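Local coordinates for proteophosphoglycan (PDB 2RE3), which is of unknown function but belongs to the DUF1285 family, whose two-part fold of repeated motifs suggests a possible part in signal transduction, at residues R20-K25 and R65-I70; W33-N38 and Y79-V84; G39-R44 and E85-R90; A94-V99 and T116-S121. All coordinates share one frame; numbering follows the deposited sequence.

Interaction 1 (R20-K25 and R65-I70)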
# COMPACT_ATOMS: atom_id res chain seq x y z
N ARG A 20 -18.06 -1.64 -14.70
CA ARG A 20 -18.33 -2.33 -15.93
C ARG A 20 -17.56 -1.70 -17.10
O ARG A 20 -17.19 -2.39 -18.03
CB ARG A 20 -19.84 -2.37 -16.20
CG ARG A 20 -20.60 -3.40 -15.34
CD ARG A 20 -22.04 -3.61 -15.79
NE ARG A 20 -22.91 -2.43 -15.71
CZ ARG A 20 -23.64 -2.07 -14.64
NH1 ARG A 20 -23.64 -2.81 -13.54
NH2 ARG A 20 -24.42 -0.98 -14.69
N ALA A 21 -17.31 -0.40 -17.02
CA ALA A 21 -16.50 0.30 -18.05
C ALA A 21 -15.01 -0.04 -17.99
O ALA A 21 -14.32 0.05 -19.00
CB ALA A 21 -16.70 1.79 -17.95
N ILE A 22 -14.50 -0.43 -16.82
CA ILE A 22 -13.10 -0.81 -16.69
C ILE A 22 -12.88 -2.27 -17.08
O ILE A 22 -13.71 -3.14 -16.82
CB ILE A 22 -12.57 -0.67 -15.23
CG1 ILE A 22 -12.93 0.67 -14.61
CG2 ILE A 22 -11.04 -0.83 -15.17
CD1 ILE A 22 -12.84 0.64 -13.13
N LYS A 23 -11.77 -2.56 -17.74
CA LYS A 23 -11.26 -3.94 -17.79
C LYS A 23 -9.78 -3.86 -17.48
O LYS A 23 -9.09 -2.92 -17.87
CB LYS A 23 -11.52 -4.63 -19.14
CG LYS A 23 -13.01 -4.94 -19.46
CD LYS A 23 -13.56 -6.11 -18.65
CE LYS A 23 -15.04 -6.30 -18.91
NZ LYS A 23 -15.86 -5.22 -18.34
N SER A 24 -9.31 -4.83 -16.72
CA SER A 24 -7.93 -4.84 -16.34
C SER A 24 -7.46 -6.27 -16.27
O SER A 24 -8.15 -7.12 -15.71
CB SER A 24 -7.76 -4.21 -14.97
OG SER A 24 -8.24 -5.08 -13.97
N LYS A 25 -6.30 -6.53 -16.84
CA LYS A 25 -5.64 -7.81 -16.59
C LYS A 25 -4.62 -7.58 -15.48
O LYS A 25 -3.87 -8.50 -15.13
CB LYS A 25 -4.88 -8.31 -17.85
CG LYS A 25 -5.72 -9.06 -18.92
CD LYS A 25 -5.24 -8.79 -20.38
CE LYS A 25 -5.30 -10.03 -21.29
NZ LYS A 25 -4.00 -10.78 -21.22
N ARG A 65 -10.26 -5.00 -6.48
CA ARG A 65 -9.02 -5.25 -7.25
C ARG A 65 -9.02 -4.45 -8.54
O ARG A 65 -8.02 -3.88 -8.95
CB ARG A 65 -8.90 -6.70 -7.61
CG ARG A 65 -8.17 -7.56 -6.62
CD ARG A 65 -8.05 -9.00 -7.14
NE ARG A 65 -9.08 -9.76 -6.47
CZ ARG A 65 -10.00 -10.52 -7.05
NH1 ARG A 65 -10.05 -10.75 -8.35
NH2 ARG A 65 -10.88 -11.09 -6.27
N LEU A 66 -10.20 -4.38 -9.15
CA LEU A 66 -10.41 -3.69 -10.40
C LEU A 66 -10.15 -2.19 -10.24
O LEU A 66 -9.35 -1.62 -10.98
CB LEU A 66 -11.85 -3.96 -10.90
CG LEU A 66 -12.21 -3.61 -12.34
CD1 LEU A 66 -11.40 -4.49 -13.29
CD2 LEU A 66 -13.74 -3.77 -12.61
N PHE A 67 -10.78 -1.56 -9.24
CA PHE A 67 -10.55 -0.13 -9.04
C PHE A 67 -9.12 0.11 -8.59
O PHE A 67 -8.56 1.15 -8.88
CB PHE A 67 -11.52 0.48 -8.02
CG PHE A 67 -12.89 0.71 -8.53
CD1 PHE A 67 -13.11 1.53 -9.62
CD2 PHE A 67 -13.99 0.13 -7.91
CE1 PHE A 67 -14.39 1.75 -10.09
CE2 PHE A 67 -15.26 0.36 -8.38
CZ PHE A 67 -15.45 1.17 -9.48
N SER A 68 -8.55 -0.82 -7.84
CA SER A 68 -7.20 -0.64 -7.31
C SER A 68 -6.20 -0.65 -8.45
O SER A 68 -5.16 -0.02 -8.33
CB SER A 68 -6.84 -1.75 -6.31
OG SER A 68 -7.48 -1.53 -5.05
N SER A 69 -6.51 -1.36 -9.54
CA SER A 69 -5.63 -1.38 -10.70
C SER A 69 -5.45 0.02 -11.34
O SER A 69 -4.48 0.23 -12.05
CB SER A 69 -6.12 -2.38 -11.76
OG SER A 69 -7.25 -1.93 -12.51
N ILE A 70 -6.38 0.95 -11.08
CA ILE A 70 -6.27 2.27 -11.72
C ILE A 70 -5.98 3.39 -10.72
O ILE A 70 -6.25 4.57 -10.97
CB ILE A 70 -7.50 2.59 -12.62
CG1 ILE A 70 -8.82 2.50 -11.83
CG2 ILE A 70 -7.45 1.68 -13.86
CD1 ILE A 70 -10.01 3.20 -12.49
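Ile22, the first residue to leave helical geometry after helix 15-21, turns its side chain toward helix 61-68 and meets Leu66 and Phe67 on that helix and Ile70 just beyond it, each at a different angle. With CG2 anti to the backbone N (chi1 -49° for CG1), the branch faces Leu66, and the two side chains slide past each other in opposite directions, Ile22 CG2 lying 4.1 Å from Leu66 CD1. The long arm of Ile22 runs on to Phe67, which it crosses at about a right angle; its CD1 comes obliquely to the ring, 3.6 Å from Phe67 CE1. The same methyl lies 3.9 Å from Ile70 CD1, so this one group touches both the ring and a second isoleucine.

In the N-terminal half of the fold, the chain leaving helix 15-21 thus packs along the end of helix 61-68, while Ala19, one turn back in the first helix, also touches Leu66 and Phe67.

Further along, Ser24 faces the helix end, where its OG is 3.3 Å from Leu66 CD1. Ser24 CB lies 3.4 Å from Ser69 OG. That hydroxyl folds back between its own backbone N and carbonyl carbon (chi1 75°) and donates to Leu66 O at 2.6 Å, in the carbonyl plane and on a lone pair (C=O...donor angle 145°), which fixes its rotation.

Interaction 2 (W33-N38 and Y79-V84)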
# COMPACT_ATOMS: atom_id res chain seq x y z
N TRP A 33 -1.35 8.55 -18.57
CA TRP A 33 -2.63 9.22 -18.78
C TRP A 33 -2.77 10.50 -17.97
O TRP A 33 -2.44 10.54 -16.78
CB TRP A 33 -3.76 8.26 -18.43
CG TRP A 33 -3.68 6.96 -19.16
CD1 TRP A 33 -3.16 6.75 -20.41
CD2 TRP A 33 -4.11 5.68 -18.68
NE1 TRP A 33 -3.25 5.42 -20.74
CE2 TRP A 33 -3.83 4.74 -19.70
CE3 TRP A 33 -4.72 5.24 -17.51
CZ2 TRP A 33 -4.12 3.38 -19.57
CZ3 TRP A 33 -5.03 3.90 -17.39
CH2 TRP A 33 -4.73 2.98 -18.42
N ASN A 34 -3.26 11.55 -18.62
CA ASN A 34 -3.53 12.83 -17.94
C ASN A 34 -4.84 13.42 -18.41
O ASN A 34 -4.88 14.50 -19.01
CB ASN A 34 -2.37 13.78 -18.15
CG ASN A 34 -1.15 13.32 -17.43
OD1 ASN A 34 -0.18 12.88 -18.04
ND2 ASN A 34 -1.21 13.34 -16.11
N PRO A 35 -5.92 12.70 -18.12
CA PRO A 35 -7.25 13.15 -18.48
C PRO A 35 -7.67 14.30 -17.58
O PRO A 35 -7.07 14.52 -16.54
CB PRO A 35 -8.10 11.92 -18.20
CG PRO A 35 -7.38 11.26 -17.05
CD PRO A 35 -5.95 11.40 -17.43
N PRO A 36 -8.71 15.03 -17.97
CA PRO A 36 -9.07 16.15 -17.11
C PRO A 36 -9.78 15.61 -15.87
O PRO A 36 -10.38 14.55 -15.93
CB PRO A 36 -9.99 17.00 -17.99
CG PRO A 36 -10.55 16.04 -19.00
CD PRO A 36 -9.63 14.86 -19.11
N PHE A 37 -9.65 16.33 -14.77
CA PHE A 37 -10.20 15.95 -13.48
C PHE A 37 -11.72 16.05 -13.49
O PHE A 37 -12.25 17.12 -13.69
CB PHE A 37 -9.63 16.94 -12.46
CG PHE A 37 -10.15 16.79 -11.07
CD1 PHE A 37 -9.96 15.60 -10.35
CD2 PHE A 37 -10.77 17.85 -10.43
CE1 PHE A 37 -10.42 15.48 -9.05
CE2 PHE A 37 -11.21 17.74 -9.13
CZ PHE A 37 -11.05 16.56 -8.44
N ASN A 38 -12.44 14.95 -13.28
CA ASN A 38 -13.91 15.04 -13.20
C ASN A 38 -14.53 15.11 -11.82
O ASN A 38 -15.72 14.86 -11.67
CB ASN A 38 -14.55 13.86 -13.93
CG ASN A 38 -14.07 13.74 -15.34
OD1 ASN A 38 -12.92 13.35 -15.59
ND2 ASN A 38 -14.94 14.09 -16.29
N TYR A 79 -6.08 9.23 -6.93
CA TYR A 79 -7.07 9.28 -7.99
C TYR A 79 -7.31 7.88 -8.55
O TYR A 79 -6.50 6.99 -8.34
CB TYR A 79 -6.60 10.21 -9.10
CG TYR A 79 -6.33 11.59 -8.58
CD1 TYR A 79 -5.11 11.89 -8.01
CD2 TYR A 79 -7.31 12.57 -8.60
CE1 TYR A 79 -4.84 13.14 -7.52
CE2 TYR A 79 -7.05 13.83 -8.07
CZ TYR A 79 -5.81 14.09 -7.54
OH TYR A 79 -5.51 15.31 -7.02
N LEU A 80 -8.45 7.70 -9.21
CA LEU A 80 -8.67 6.56 -10.10
C LEU A 80 -8.64 7.17 -11.48
O LEU A 80 -9.36 8.11 -11.76
CB LEU A 80 -10.04 5.89 -9.84
CG LEU A 80 -10.25 5.55 -8.36
CD1 LEU A 80 -11.61 5.03 -8.15
CD2 LEU A 80 -9.20 4.56 -7.86
N VAL A 81 -7.77 6.65 -12.34
CA VAL A 81 -7.47 7.27 -13.61
C VAL A 81 -7.57 6.25 -14.73
O VAL A 81 -6.97 5.19 -14.67
CB VAL A 81 -6.07 7.86 -13.57
CG1 VAL A 81 -5.70 8.56 -14.89
CG2 VAL A 81 -5.97 8.83 -12.39
N THR A 82 -8.33 6.60 -15.76
CA THR A 82 -8.36 5.88 -17.01
C THR A 82 -7.84 6.87 -18.07
O THR A 82 -7.60 8.03 -17.76
CB THR A 82 -9.82 5.49 -17.37
OG1 THR A 82 -10.59 6.68 -17.51
CG2 THR A 82 -10.44 4.59 -16.32
N PRO A 83 -7.70 6.43 -19.32
CA PRO A 83 -7.30 7.38 -20.38
C PRO A 83 -8.26 8.55 -20.60
O PRO A 83 -7.85 9.58 -21.14
CB PRO A 83 -7.29 6.51 -21.66
CG PRO A 83 -7.17 5.11 -21.18
CD PRO A 83 -7.88 5.07 -19.83
N VAL A 84 -9.52 8.43 -20.19
CA VAL A 84 -10.48 9.49 -20.45
C VAL A 84 -10.95 10.25 -19.22
O VAL A 84 -11.37 11.42 -19.34
CB VAL A 84 -11.70 8.98 -21.30
CG1 VAL A 84 -11.20 8.64 -22.70
CG2 VAL A 84 -12.40 7.77 -20.66
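A flat wall, a bump and a pair of rings make up this contact, which relies on shape, with no hydrogen bond crossing it. The indole of Trp33 is the wall. Pro83 lies side by side with it, its CD 3.8 Å from the centroid of the six-membered ring and only 4° off the normal, a CH-pi contact over the face; Val81 O comes instead to the indole's edge, 3.6 Å from Trp33 CZ3.

Pro35 is the bump. Its ring drops into the hollow curved round it by the 81-84 chain: CG is 3.3 Å from Thr82 O, CD is 3.8 Å from Val81 CG1, which it meets crosswise, and CB is 3.5 Å from Val84 C. Val81 CG1, anti to its backbone N, is also 4.0 Å from Trp33 CB, so this one methyl touches both the wall and the bump. At the other end Phe37 crosses Tyr79 at about a right angle, with Phe37 CE1 in the plane of the tyrosine ring, 3.9 Å from its CE2.

Strand 86-91 runs between strands 37-45 and 77-81 in the sheet, and Lys86 on it touches Pro35 and Phe37 and makes a cation-pi contact with Tyr79, whose hydroxyl is hydrogen-bonded to Arg77.

Interaction 3 (G39-R44 and E85-R90)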
# COMPACT_ATOMS: atom_id res chain seq x y z
N GLY A 39 -13.76 15.44 -10.79
CA GLY A 39 -14.33 15.59 -9.45
C GLY A 39 -13.93 14.48 -8.51
O GLY A 39 -13.31 13.48 -8.90
N ASP A 40 -14.26 14.67 -7.24
CA ASP A 40 -14.07 13.65 -6.25
C ASP A 40 -15.32 12.79 -6.16
O ASP A 40 -16.45 13.30 -6.27
CB ASP A 40 -13.78 14.29 -4.92
CG ASP A 40 -12.51 15.10 -4.94
OD1 ASP A 40 -11.41 14.51 -5.15
OD2 ASP A 40 -12.61 16.34 -4.76
N ILE A 41 -15.14 11.48 -6.00
CA ILE A 41 -16.28 10.60 -5.75
C ILE A 41 -16.29 10.27 -4.28
O ILE A 41 -15.30 10.47 -3.59
CB ILE A 41 -16.27 9.32 -6.61
CG1 ILE A 41 -14.94 8.57 -6.48
CG2 ILE A 41 -16.55 9.66 -8.09
CD1 ILE A 41 -14.93 7.28 -7.27
N ASP A 42 -17.41 9.79 -3.78
CA ASP A 42 -17.51 9.47 -2.37
C ASP A 42 -16.93 8.06 -2.14
O ASP A 42 -17.64 7.07 -1.85
CB ASP A 42 -18.96 9.62 -1.89
CG ASP A 42 -19.08 9.73 -0.39
OD1 ASP A 42 -18.16 9.28 0.34
OD2 ASP A 42 -20.12 10.27 0.07
N MSE A 43 -15.62 7.99 -2.26
CA MSE A 43 -14.91 6.76 -2.07
C MSE A 43 -13.78 7.00 -1.07
O MSE A 43 -13.05 7.99 -1.18
CB MSE A 43 -14.35 6.25 -3.42
CG MSE A 43 -13.85 4.80 -3.40
SE MSE A 43 -15.32 3.51 -3.34
CE MSE A 43 -15.45 3.18 -5.23
N ARG A 44 -13.63 6.06 -0.14
CA ARG A 44 -12.63 6.15 0.90
C ARG A 44 -12.05 4.77 1.11
O ARG A 44 -12.80 3.84 1.30
CB ARG A 44 -13.28 6.60 2.19
CG ARG A 44 -12.38 6.54 3.40
CD ARG A 44 -12.98 7.33 4.57
NE ARG A 44 -14.16 6.68 5.09
CZ ARG A 44 -14.15 5.68 5.98
NH1 ARG A 44 -13.01 5.23 6.48
NH2 ARG A 44 -15.29 5.13 6.38
N GLU A 85 -10.80 9.65 -18.05
CA GLU A 85 -11.36 10.20 -16.82
C GLU A 85 -10.42 10.06 -15.64
O GLU A 85 -9.71 9.08 -15.54
CB GLU A 85 -12.66 9.47 -16.51
CG GLU A 85 -13.39 10.02 -15.31
CD GLU A 85 -14.87 9.63 -15.25
OE1 GLU A 85 -15.20 8.42 -15.43
OE2 GLU A 85 -15.70 10.53 -14.99
N LYS A 86 -10.43 11.04 -14.74
CA LYS A 86 -9.73 11.01 -13.46
C LYS A 86 -10.64 11.49 -12.32
O LYS A 86 -11.13 12.62 -12.37
CB LYS A 86 -8.50 11.92 -13.52
CG LYS A 86 -8.03 12.45 -12.17
CD LYS A 86 -6.55 12.90 -12.15
CE LYS A 86 -6.36 14.38 -12.51
NZ LYS A 86 -4.98 14.87 -12.15
N VAL A 87 -10.82 10.65 -11.29
CA VAL A 87 -11.59 11.05 -10.13
C VAL A 87 -10.79 10.93 -8.85
O VAL A 87 -9.98 10.01 -8.67
CB VAL A 87 -12.87 10.23 -10.01
CG1 VAL A 87 -13.82 10.58 -11.15
CG2 VAL A 87 -12.58 8.73 -9.97
N GLY A 88 -11.04 11.85 -7.94
CA GLY A 88 -10.37 11.85 -6.65
C GLY A 88 -11.01 10.91 -5.62
O GLY A 88 -12.23 10.86 -5.51
N ILE A 89 -10.18 10.15 -4.89
CA ILE A 89 -10.66 9.38 -3.74
C ILE A 89 -9.93 9.78 -2.48
O ILE A 89 -8.92 10.45 -2.53
CB ILE A 89 -10.56 7.83 -3.94
CG1 ILE A 89 -9.13 7.37 -4.02
CG2 ILE A 89 -11.24 7.42 -5.21
CD1 ILE A 89 -9.04 5.90 -3.82
N ARG A 90 -10.49 9.37 -1.35
CA ARG A 90 -9.97 9.68 -0.04
C ARG A 90 -9.24 8.45 0.42
O ARG A 90 -9.77 7.35 0.31
CB ARG A 90 -11.12 9.95 0.94
CG ARG A 90 -11.36 11.40 1.28
CD ARG A 90 -12.47 11.54 2.35
NE ARG A 90 -13.75 11.24 1.71
CZ ARG A 90 -14.78 10.62 2.27
NH1 ARG A 90 -14.74 10.22 3.53
NH2 ARG A 90 -15.86 10.39 1.54
O HOH W 1 -10.42 13.02 -3.37
O HOH W 2 -12.84 11.81 -2.71
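Ile41, Val87, Ile89 and the selenomethionine at Met43 form the apolar centre. Ile41 and Ile89 lie side by side, both with CG1 in the crowded position between backbone N and carbonyl carbon. Ile89 CG2 serves two neighbours, 4.1 Å from Ile41 CG1 and 3.8 Å from Met43 CB, while Ile41 crosses Val87 obliquely, CD1 against Val87 CG2.

The strands pair in parallel. Gly88 gives both its N and its O to the partner strand: N donates to Gly39 O from above the carbonyl plane (3.0 Å), and O accepts Ile41 N in the carbonyl plane. A beta bulge follows, with Asp42 at the centre of an inverse gamma turn, and pairing resumes where Arg90 N donates to Met43 O at 2.9 Å (N-H...O angle 167°).

Toward the polar edge, Asp40 OD1 sits 3.2 Å from Gly88 CA and accepts a hydrogen bond from a water; a second water joins Ile41 O to Gly88 O. At the far end Asp42 OD1 forms a salt bridge to Arg90 NH2 (2.8 Å), the carboxylate and guanidinium planes 53° apart. Arg44 CB lies over one face of the Arg90 guanidinium, and Arg44 NE is 3.9 Å from Arg90 NH1, like charges probably eased by Asp42 and by Asp92, which bridges to Arg44 NH1.

Strand 77-81 flanks strand 86-91, its Leu80 touching Ile41, Val87 and Ile89; strand 51-53 flanks 37-45, with Trp51 and Tyr53 against Met43.

Interaction 4 (A94-V99 and T116-S121)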
# COMPACT_ATOMS: atom_id res chain seq x y z
N ALA A 94 -2.81 4.32 3.94
CA ALA A 94 -2.16 3.87 2.72
C ALA A 94 -3.24 3.28 1.84
O ALA A 94 -4.28 2.85 2.34
CB ALA A 94 -1.09 2.86 3.03
N PRO A 95 -3.04 3.32 0.51
CA PRO A 95 -3.99 2.69 -0.40
C PRO A 95 -4.07 1.17 -0.26
O PRO A 95 -5.06 0.55 -0.71
CB PRO A 95 -3.48 3.09 -1.78
CG PRO A 95 -2.02 3.48 -1.58
CD PRO A 95 -1.94 3.99 -0.21
N PHE A 96 -3.05 0.57 0.35
CA PHE A 96 -3.02 -0.90 0.50
C PHE A 96 -2.64 -1.35 1.89
O PHE A 96 -2.03 -0.61 2.65
CB PHE A 96 -2.04 -1.51 -0.48
CG PHE A 96 -2.32 -1.19 -1.93
CD1 PHE A 96 -3.46 -1.67 -2.55
CD2 PHE A 96 -1.41 -0.47 -2.67
CE1 PHE A 96 -3.69 -1.41 -3.87
CE2 PHE A 96 -1.63 -0.20 -4.01
CZ PHE A 96 -2.79 -0.67 -4.61
N VAL A 97 -3.03 -2.57 2.22
CA VAL A 97 -2.55 -3.23 3.40
C VAL A 97 -1.77 -4.46 2.95
O VAL A 97 -2.26 -5.24 2.15
CB VAL A 97 -3.71 -3.68 4.31
CG1 VAL A 97 -3.21 -4.69 5.33
CG2 VAL A 97 -4.35 -2.45 5.01
N ALA A 98 -0.55 -4.61 3.47
CA ALA A 98 0.26 -5.83 3.29
C ALA A 98 -0.25 -6.89 4.26
O ALA A 98 -0.17 -6.69 5.48
CB ALA A 98 1.76 -5.54 3.56
N VAL A 99 -0.74 -8.00 3.73
CA VAL A 99 -1.32 -9.05 4.58
C VAL A 99 -0.47 -10.30 4.70
O VAL A 99 -0.79 -11.19 5.48
CB VAL A 99 -2.69 -9.49 4.06
CG1 VAL A 99 -3.68 -8.30 4.15
CG2 VAL A 99 -2.56 -10.07 2.63
N THR A 116 -0.14 -7.87 -0.81
CA THR A 116 -1.16 -6.91 -0.37
C THR A 116 -2.55 -7.53 -0.39
O THR A 116 -2.76 -8.63 -0.93
CB THR A 116 -1.20 -5.65 -1.29
OG1 THR A 116 -1.67 -6.04 -2.59
CG2 THR A 116 0.21 -4.98 -1.40
N HIS A 117 -3.53 -6.82 0.17
CA HIS A 117 -4.90 -7.37 0.29
C HIS A 117 -5.63 -7.46 -1.06
O HIS A 117 -6.70 -8.01 -1.14
CB HIS A 117 -5.72 -6.60 1.34
CG HIS A 117 -6.21 -5.25 0.90
ND1 HIS A 117 -5.37 -4.22 0.53
CD2 HIS A 117 -7.48 -4.76 0.80
CE1 HIS A 117 -6.10 -3.15 0.23
NE2 HIS A 117 -7.38 -3.46 0.37
N VAL A 118 -5.05 -6.92 -2.11
CA VAL A 118 -5.66 -7.01 -3.43
C VAL A 118 -4.81 -7.93 -4.32
O VAL A 118 -4.99 -7.99 -5.53
CB VAL A 118 -5.83 -5.63 -4.03
CG1 VAL A 118 -6.74 -4.77 -3.12
CG2 VAL A 118 -4.44 -4.93 -4.24
N GLY A 119 -3.89 -8.66 -3.71
CA GLY A 119 -3.19 -9.69 -4.43
C GLY A 119 -1.86 -9.29 -5.05
O GLY A 119 -1.20 -10.14 -5.64
N ASP A 120 -1.45 -8.03 -4.94
CA ASP A 120 -0.19 -7.63 -5.54
C ASP A 120 1.01 -8.05 -4.68
O ASP A 120 0.92 -8.18 -3.45
CB ASP A 120 -0.11 -6.14 -5.79
CG ASP A 120 -1.13 -5.65 -6.82
OD1 ASP A 120 -1.41 -6.36 -7.83
OD2 ASP A 120 -1.61 -4.51 -6.58
N SER A 121 2.13 -8.22 -5.34
CA SER A 121 3.34 -8.70 -4.74
C SER A 121 4.37 -7.56 -4.78
O SER A 121 4.51 -6.92 -5.82
CB SER A 121 3.83 -9.87 -5.58
OG SER A 121 5.05 -10.36 -5.11
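The tight part is the pocket round Phe96. Its ring, with CG beside the backbone N (chi1 -57°), crosses Val118 at about a right angle and brings CE1 to 3.6 Å from Val118 CG2. Both residues are buried against helix 61-68, each touching Ser68. Val118's other methyl, CG1, covers the centre of the His117 ring, so its two methyls serve the two rings.

Strands 96-104 and 111-116 are antiparallel neighbours in the second six-stranded sheet, and Ala98 and Thr116 make a non-hydrogen-bonded pair, CA to CA 4.1 Å. Next to it runs the one hydrogen bond across, His117 N to Val97 O (2.8 Å), nearly along the C=O axis but with a bent N-H (132°). From Thr116 itself a type I turn runs to Gly119, closed by Gly119 N to Thr116 O at 3.0 Å. Thr116 OG1 takes Asp120 N (3.1 Å), tying the loop back on itself, and Asp120 OD2 makes a salt bridge to Arg148.

The more open side is that of the His117 ring and Val99, both partly exposed. The imidazole sets its CE1 edge 3.8 Å from Phe96 CA, and its NE2 is weakly bonded to Gly49 O. Val99 CG1 rests 3.9 Å from His117 CB.

Interactions 1, 2 and 3 belong to the N-terminal half and interlock, their segments alternating along the chain. Interaction 2 joins interaction 3 through probable backbone hydrogen bonds from Leu80 N to Val87 O and from Asn38 N to Lys86 O, both 2.8 Å, so both share one sheet. Interaction 1 meets interaction 2 at Ile70 O and Val81 N, 2.9 Å apart. Interaction 4 lies in the C-terminal half's sheet, which repeats the first one's strand order; it reaches interaction 1 where Arg65 CG packs 3.4 Å from Val118 O. Glycerol, probably from the crystallisation liquor, is bound about 4 Å from the side chain of Ile22 and about 4 Å from that of Thr82.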